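Local coordinates for anti-sigma-I factor RsgI2 (Clostridium thermocellum, PDB 4B9P), which probably senses cellulose outside the cell through this family 3 carbohydrate-binding module and, in response, releases the sigma factor SigI2 that it holds inactive, at residues V53-I65 / Y104-L117. Residues are numbered along the deposited sequence; the frame is centred on the assembly and turned at random. Where two conformers were deposited one is given.
Sequences VINEIYTCDWSNI and YVEIISRIGNSYAL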
loop_
_atom_site.group_PDB
_atom_site.type_symbol
_atom_site.label_atom_id
_atom_site.label_comp_id
_atom_site.label_asym_id
_atom_site.label_seq_id
_atom_site.Cartn_x
_atom_site.Cartn_y
_atom_site.Cartn_z
ATOM N N VAL A 53 14.375 9.578 4.639
ATOM C CA VAL A 53 13.947 8.775 5.759
ATOM C C VAL A 53 14.698 7.456 5.792
ATOM O O VAL A 53 14.947 6.851 4.744
ATOM C CB VAL A 53 12.401 8.551 5.663
ATOM C CG1 VAL A 53 11.934 7.633 6.786
ATOM C CG2 VAL A 53 11.701 9.919 5.755
ATOM N N ILE A 54 15.095 7.029 6.992
ATOM C CA ILE A 54 15.829 5.774 7.197
ATOM C C ILE A 54 15.061 4.872 8.178
ATOM O O ILE A 54 14.065 5.303 8.777
ATOM C CB ILE A 54 17.269 6.065 7.689
ATOM C CG1 ILE A 54 17.256 6.783 9.051
ATOM C CG2 ILE A 54 18.050 6.796 6.601
ATOM C CD1 ILE A 54 18.643 6.871 9.708
ATOM N N ASN A 55 15.544 3.642 8.379
ATOM C CA ASN A 55 14.890 2.648 9.252
ATOM C C ASN A 55 13.453 2.383 8.820
ATOM O O ASN A 55 12.585 2.144 9.673
ATOM C CB ASN A 55 14.863 3.069 10.725
ATOM C CG ASN A 55 16.192 3.506 11.266
ATOM O OD1 ASN A 55 17.239 2.912 10.986
ATOM N ND2 ASN A 55 16.163 4.521 12.122
ATOM N N GLU A 56 13.178 2.429 7.524
ATOM C CA GLU A 56 11.776 2.330 7.104
ATOM C C GLU A 56 11.238 0.923 7.349
ATOM O O GLU A 56 11.825 -0.044 6.892
ATOM C CB GLU A 56 11.656 2.662 5.645
ATOM C CG GLU A 56 12.006 4.079 5.280
ATOM C CD GLU A 56 11.732 4.269 3.803
ATOM O OE1 GLU A 56 12.631 3.932 2.981
ATOM O OE2 GLU A 56 10.591 4.634 3.416
ATOM N N ILE A 57 10.091 0.829 8.027
ATOM C CA ILE A 57 9.427 -0.440 8.283
ATOM C C ILE A 57 7.965 -0.303 7.898
ATOM O O ILE A 57 7.412 0.809 7.810
ATOM C CB ILE A 57 9.566 -0.872 9.774
ATOM C CG1 ILE A 57 8.859 0.121 10.698
ATOM C CG2 ILE A 57 11.047 -1.100 10.141
ATOM C CD1 ILE A 57 8.641 -0.432 12.103
ATOM N N TYR A 58 7.338 -1.444 7.689
ATOM C CA TYR A 58 5.927 -1.544 7.408
ATOM C C TYR A 58 5.235 -2.196 8.602
ATOM O O TYR A 58 5.729 -3.202 9.141
ATOM C CB TYR A 58 5.719 -2.489 6.181
ATOM C CG TYR A 58 4.261 -2.818 5.968
ATOM C CD1 TYR A 58 3.459 -1.966 5.241
ATOM C CD2 TYR A 58 3.674 -3.931 6.589
ATOM C CE1 TYR A 58 2.089 -2.220 5.066
ATOM C CE2 TYR A 58 2.334 -4.202 6.429
ATOM C CZ TYR A 58 1.542 -3.326 5.708
ATOM O OH TYR A 58 0.199 -3.556 5.605
ATOM N N THR A 59 4.064 -1.684 8.974
ATOM C CA THR A 59 3.225 -2.419 9.872
ATOM C C THR A 59 1.767 -2.366 9.397
ATOM O O THR A 59 1.305 -1.353 8.869
ATOM C CB THR A 59 3.374 -1.962 11.323
ATOM O OG1 THR A 59 2.691 -2.875 12.203
ATOM C CG2 THR A 59 2.858 -0.576 11.498
ATOM N N CYS A 60 1.037 -3.474 9.588
ATOM C CA CYS A 60 -0.398 -3.497 9.357
ATOM C C CYS A 60 -1.092 -3.364 10.701
ATOM O O CYS A 60 -0.991 -4.247 11.541
ATOM C CB CYS A 60 -0.812 -4.804 8.667
ATOM S SG CYS A 60 -2.586 -4.967 8.499
ATOM N N ASP A 61 -1.750 -2.224 10.892
ATOM C CA ASP A 61 -2.451 -1.958 12.118
ATOM C C ASP A 61 -3.741 -2.766 12.219
ATOM O O ASP A 61 -4.151 -3.122 13.328
ATOM C CB ASP A 61 -2.756 -0.467 12.249
ATOM C CG ASP A 61 -1.561 0.333 12.719
ATOM O OD1 ASP A 61 -0.578 -0.247 13.245
ATOM O OD2 ASP A 61 -1.624 1.558 12.568
ATOM N N TRP A 62 -4.378 -3.050 11.088
ATOM C CA TRP A 62 -5.649 -3.744 11.103
ATOM C C TRP A 62 -6.003 -4.195 9.712
ATOM O O TRP A 62 -5.687 -3.518 8.729
ATOM C CB TRP A 62 -6.760 -2.799 11.578
ATOM C CG TRP A 62 -8.130 -3.431 11.639
ATOM C CD1 TRP A 62 -8.647 -4.120 12.691
ATOM C CD2 TRP A 62 -9.141 -3.420 10.635
ATOM N NE1 TRP A 62 -9.909 -4.541 12.405
ATOM C CE2 TRP A 62 -10.248 -4.138 11.151
ATOM C CE3 TRP A 62 -9.214 -2.894 9.343
ATOM C CZ2 TRP A 62 -11.426 -4.330 10.440
ATOM C CZ3 TRP A 62 -10.414 -3.101 8.618
ATOM C CH2 TRP A 62 -11.487 -3.816 9.175
ATOM N N SER A 63 -6.670 -5.340 9.615
ATOM C CA SER A 63 -7.326 -5.742 8.364
ATOM C C SER A 63 -8.591 -6.453 8.752
ATOM O O SER A 63 -8.654 -7.046 9.839
ATOM C CB SER A 63 -6.423 -6.688 7.603
ATOM O OG SER A 63 -7.083 -7.182 6.463
ATOM N N ASN A 64 -9.602 -6.443 7.879
ATOM C CA ASN A 64 -10.805 -7.226 8.133
ATOM C C ASN A 64 -10.537 -8.730 8.104
ATOM O O ASN A 64 -11.362 -9.487 8.630
ATOM C CB ASN A 64 -11.934 -6.843 7.157
ATOM C CG ASN A 64 -11.630 -7.191 5.711
ATOM O OD1 ASN A 64 -10.503 -7.076 5.263
ATOM N ND2 ASN A 64 -12.632 -7.625 4.984
ATOM N N ILE A 65 -9.387 -9.178 7.570
ATOM C CA ILE A 65 -9.016 -10.606 7.650
ATOM C C ILE A 65 -7.980 -10.881 8.728
ATOM O O ILE A 65 -7.531 -12.014 8.885
ATOM C CB ILE A 65 -8.589 -11.192 6.293
ATOM C CG1 ILE A 65 -7.273 -10.597 5.787
ATOM C CG2 ILE A 65 -9.715 -10.996 5.280
ATOM C CD1 ILE A 65 -6.730 -11.290 4.530
ATOM N N TYR A 104 -14.166 -8.435 -0.174
ATOM C CA TYR A 104 -13.088 -7.465 -0.170
ATOM C C TYR A 104 -12.148 -7.666 0.987
ATOM O O TYR A 104 -12.518 -8.266 2.014
ATOM C CB TYR A 104 -13.647 -6.024 -0.167
ATOM C CG TYR A 104 -14.213 -5.633 1.161
ATOM C CD1 TYR A 104 -13.422 -5.046 2.141
ATOM C CD2 TYR A 104 -15.547 -5.854 1.445
ATOM C CE1 TYR A 104 -13.933 -4.704 3.366
ATOM C CE2 TYR A 104 -16.080 -5.500 2.661
ATOM C CZ TYR A 104 -15.271 -4.926 3.619
ATOM O OH TYR A 104 -15.820 -4.575 4.825
ATOM N N VAL A 105 -10.939 -7.144 0.829
ATOM C CA VAL A 105 -10.013 -7.023 1.947
ATOM C C VAL A 105 -9.708 -5.551 2.156
ATOM O O VAL A 105 -9.458 -4.812 1.191
ATOM C CB VAL A 105 -8.679 -7.798 1.727
ATOM C CG1 VAL A 105 -7.732 -7.584 2.943
ATOM C CG2 VAL A 105 -8.975 -9.260 1.525
ATOM N N GLU A 106 -9.735 -5.140 3.416
ATOM C CA GLU A 106 -9.369 -3.781 3.802
ATOM C C GLU A 106 -8.100 -3.866 4.653
ATOM O O GLU A 106 -8.014 -4.702 5.553
ATOM C CB GLU A 106 -10.511 -3.143 4.593
ATOM C CG GLU A 106 -10.243 -1.691 4.968
ATOM C CD GLU A 106 -11.408 -1.040 5.713
ATOM O OE1 GLU A 106 -12.509 -1.654 5.760
ATOM O OE2 GLU A 106 -11.221 0.076 6.250
ATOM N N ILE A 107 -7.133 -2.995 4.356
ATOM C CA ILE A 107 -5.832 -3.020 5.010
ATOM C C ILE A 107 -5.492 -1.619 5.451
ATOM O O ILE A 107 -5.431 -0.705 4.616
ATOM C CB ILE A 107 -4.730 -3.551 4.074
ATOM C CG1 ILE A 107 -5.159 -4.906 3.513
ATOM C CG2 ILE A 107 -3.397 -3.665 4.830
ATOM C CD1 ILE A 107 -4.255 -5.459 2.520
ATOM N N ILE A 108 -5.228 -1.457 6.748
ATOM C CA ILE A 108 -4.804 -0.186 7.328
ATOM C C ILE A 108 -3.322 -0.339 7.656
ATOM O O ILE A 108 -2.980 -1.216 8.447
ATOM C CB ILE A 108 -5.629 0.106 8.603
ATOM C CG1 ILE A 108 -7.110 0.317 8.254
ATOM C CG2 ILE A 108 -5.065 1.323 9.332
ATOM C CD1 ILE A 108 -7.966 0.682 9.407
ATOM N N SER A 109 -2.468 0.508 7.068
ATOM C CA SER A 109 -1.027 0.383 7.205
ATOM C C SER A 109 -0.391 1.647 7.697
ATOM O O SER A 109 -0.927 2.742 7.531
ATOM C CB SER A 109 -0.399 0.084 5.850
ATOM O OG SER A 109 -0.961 -1.075 5.253
ATOM N N ARG A 110 0.791 1.475 8.275
ATOM C CA ARG A 110 1.668 2.596 8.627
ATOM C C ARG A 110 3.063 2.255 8.168
ATOM O O ARG A 110 3.529 1.151 8.412
ATOM C CB ARG A 110 1.657 2.858 10.149
ATOM C CG ARG A 110 0.301 3.265 10.682
ATOM C CD ARG A 110 0.412 3.735 12.110
ATOM N NE ARG A 110 0.784 2.620 12.927
ATOM C CZ ARG A 110 1.692 2.619 13.897
ATOM N NH1 ARG A 110 2.401 3.707 14.226
ATOM N NH2 ARG A 110 1.875 1.487 14.542
ATOM N N ILE A 111 3.761 3.229 7.594
ATOM C CA ILE A 111 5.117 3.019 7.095
ATOM C C ILE A 111 5.964 4.228 7.503
ATOM O O ILE A 111 5.565 5.378 7.344
ATOM C CB ILE A 111 5.157 2.905 5.524
ATOM C CG1 ILE A 111 4.297 1.703 5.065
ATOM C CG2 ILE A 111 6.577 2.782 4.979
ATOM C CD1 ILE A 111 2.917 2.095 4.633
ATOM N N GLY A 112 7.155 3.949 8.016
ATOM C CA GLY A 112 8.068 5.028 8.354
ATOM C C GLY A 112 9.247 4.529 9.137
ATOM O O GLY A 112 9.438 3.317 9.353
ATOM N N ASN A 113 10.073 5.482 9.578
ATOM C CA ASN A 113 11.236 5.180 10.409
ATOM C C ASN A 113 10.744 4.434 11.659
ATOM O O ASN A 113 9.809 4.900 12.329
ATOM C CB ASN A 113 11.865 6.543 10.771
ATOM C CG ASN A 113 13.148 6.453 11.571
ATOM O OD1 ASN A 113 13.289 5.634 12.457
ATOM N ND2 ASN A 113 14.066 7.359 11.295
ATOM N N SER A 114 11.347 3.275 11.960
ATOM C CA SER A 114 10.923 2.468 13.099
ATOM C C SER A 114 10.823 3.283 14.395
ATOM O O SER A 114 9.999 2.979 15.247
ATOM C CB SER A 114 11.868 1.267 13.236
ATOM O OG SER A 114 13.208 1.706 13.502
ATOM N N TYR A 115 11.693 4.265 14.573
ATOM C CA TYR A 115 11.696 5.085 15.788
ATOM C C TYR A 115 10.538 6.077 15.814
ATOM O O TYR A 115 10.129 6.525 16.875
ATOM C CB TYR A 115 13.031 5.819 15.955
ATOM C CG TYR A 115 14.177 4.921 16.340
ATOM C CD1 TYR A 115 14.847 4.153 15.369
ATOM C CD2 TYR A 115 14.585 4.835 17.668
ATOM C CE1 TYR A 115 15.901 3.344 15.718
ATOM C CE2 TYR A 115 15.635 4.017 18.003
ATOM C CZ TYR A 115 16.300 3.279 17.035
ATOM O OH TYR A 115 17.346 2.474 17.394
ATOM N N ALA A 116 10.018 6.457 14.664
ATOM C CA ALA A 116 8.857 7.324 14.593
ATOM C C ALA A 116 7.566 6.578 14.807
ATOM O O ALA A 116 6.616 7.136 15.324
ATOM C CB ALA A 116 8.827 8.037 13.258
ATOM N N LEU A 117 7.542 5.304 14.453
ATOM C CA LEU A 117 6.288 4.571 14.490
ATOM C C LEU A 117 5.945 4.129 15.914
ATOM O O LEU A 117 4.832 3.708 16.201
ATOM C CB LEU A 117 6.314 3.409 13.512
ATOM C CG LEU A 117 5.730 3.807 12.139
ATOM C CD1 LEU A 117 6.438 4.994 11.487
ATOM C CD2 LEU A 117 5.687 2.601 11.213
#
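Y58 and I111 meet on the inner face of the CBM3 beta-sandwich, Y58 CD1 lying 3.8 Å from I111 CG1. Their strands, 56-63 and 104-111, run antiparallel, and 56-63 is an edge strand of its sheet. C60 SG rests on I107 CG2 farther along. V88, I90 and I70 of the facing sheet lie against this row. The Y58 ring leans along the strand, its CG anti to the backbone N (chi1 171°). This brings OH to S109 OG at 2.8 Å, a donated hydrogen bond near the ring plane.

A classic beta bulge sets D61 and W62 both against I108. On the outer face, W62 CE3 packs on I108 CD1 at 3.8 Å, and the ring edge meets E106. At one end, the amide of N64 bridges the partner backbone: OD1 takes E106 N at 2.8 Å and ND2 gives to Y104 O. At the other, N113 OD1 takes Y115 N, an N-cap bond to the weakly bonded helical turn 114-117, and also accepts N55 ND2, from opposite faces of its plane. N55 ND2 is also bonded to Y124 OH, and N113 ND2 to N128 O.

R110 and D61 form a salt bridge, guanidinium and carboxylate nearly coplanar. NE and NH2 both reach the syn lone pair of D61 OD1. NE also lies 2.7 Å from D61 OD2, a weak bond by angle, while NH1 donates to L117 O at 3.1 Å.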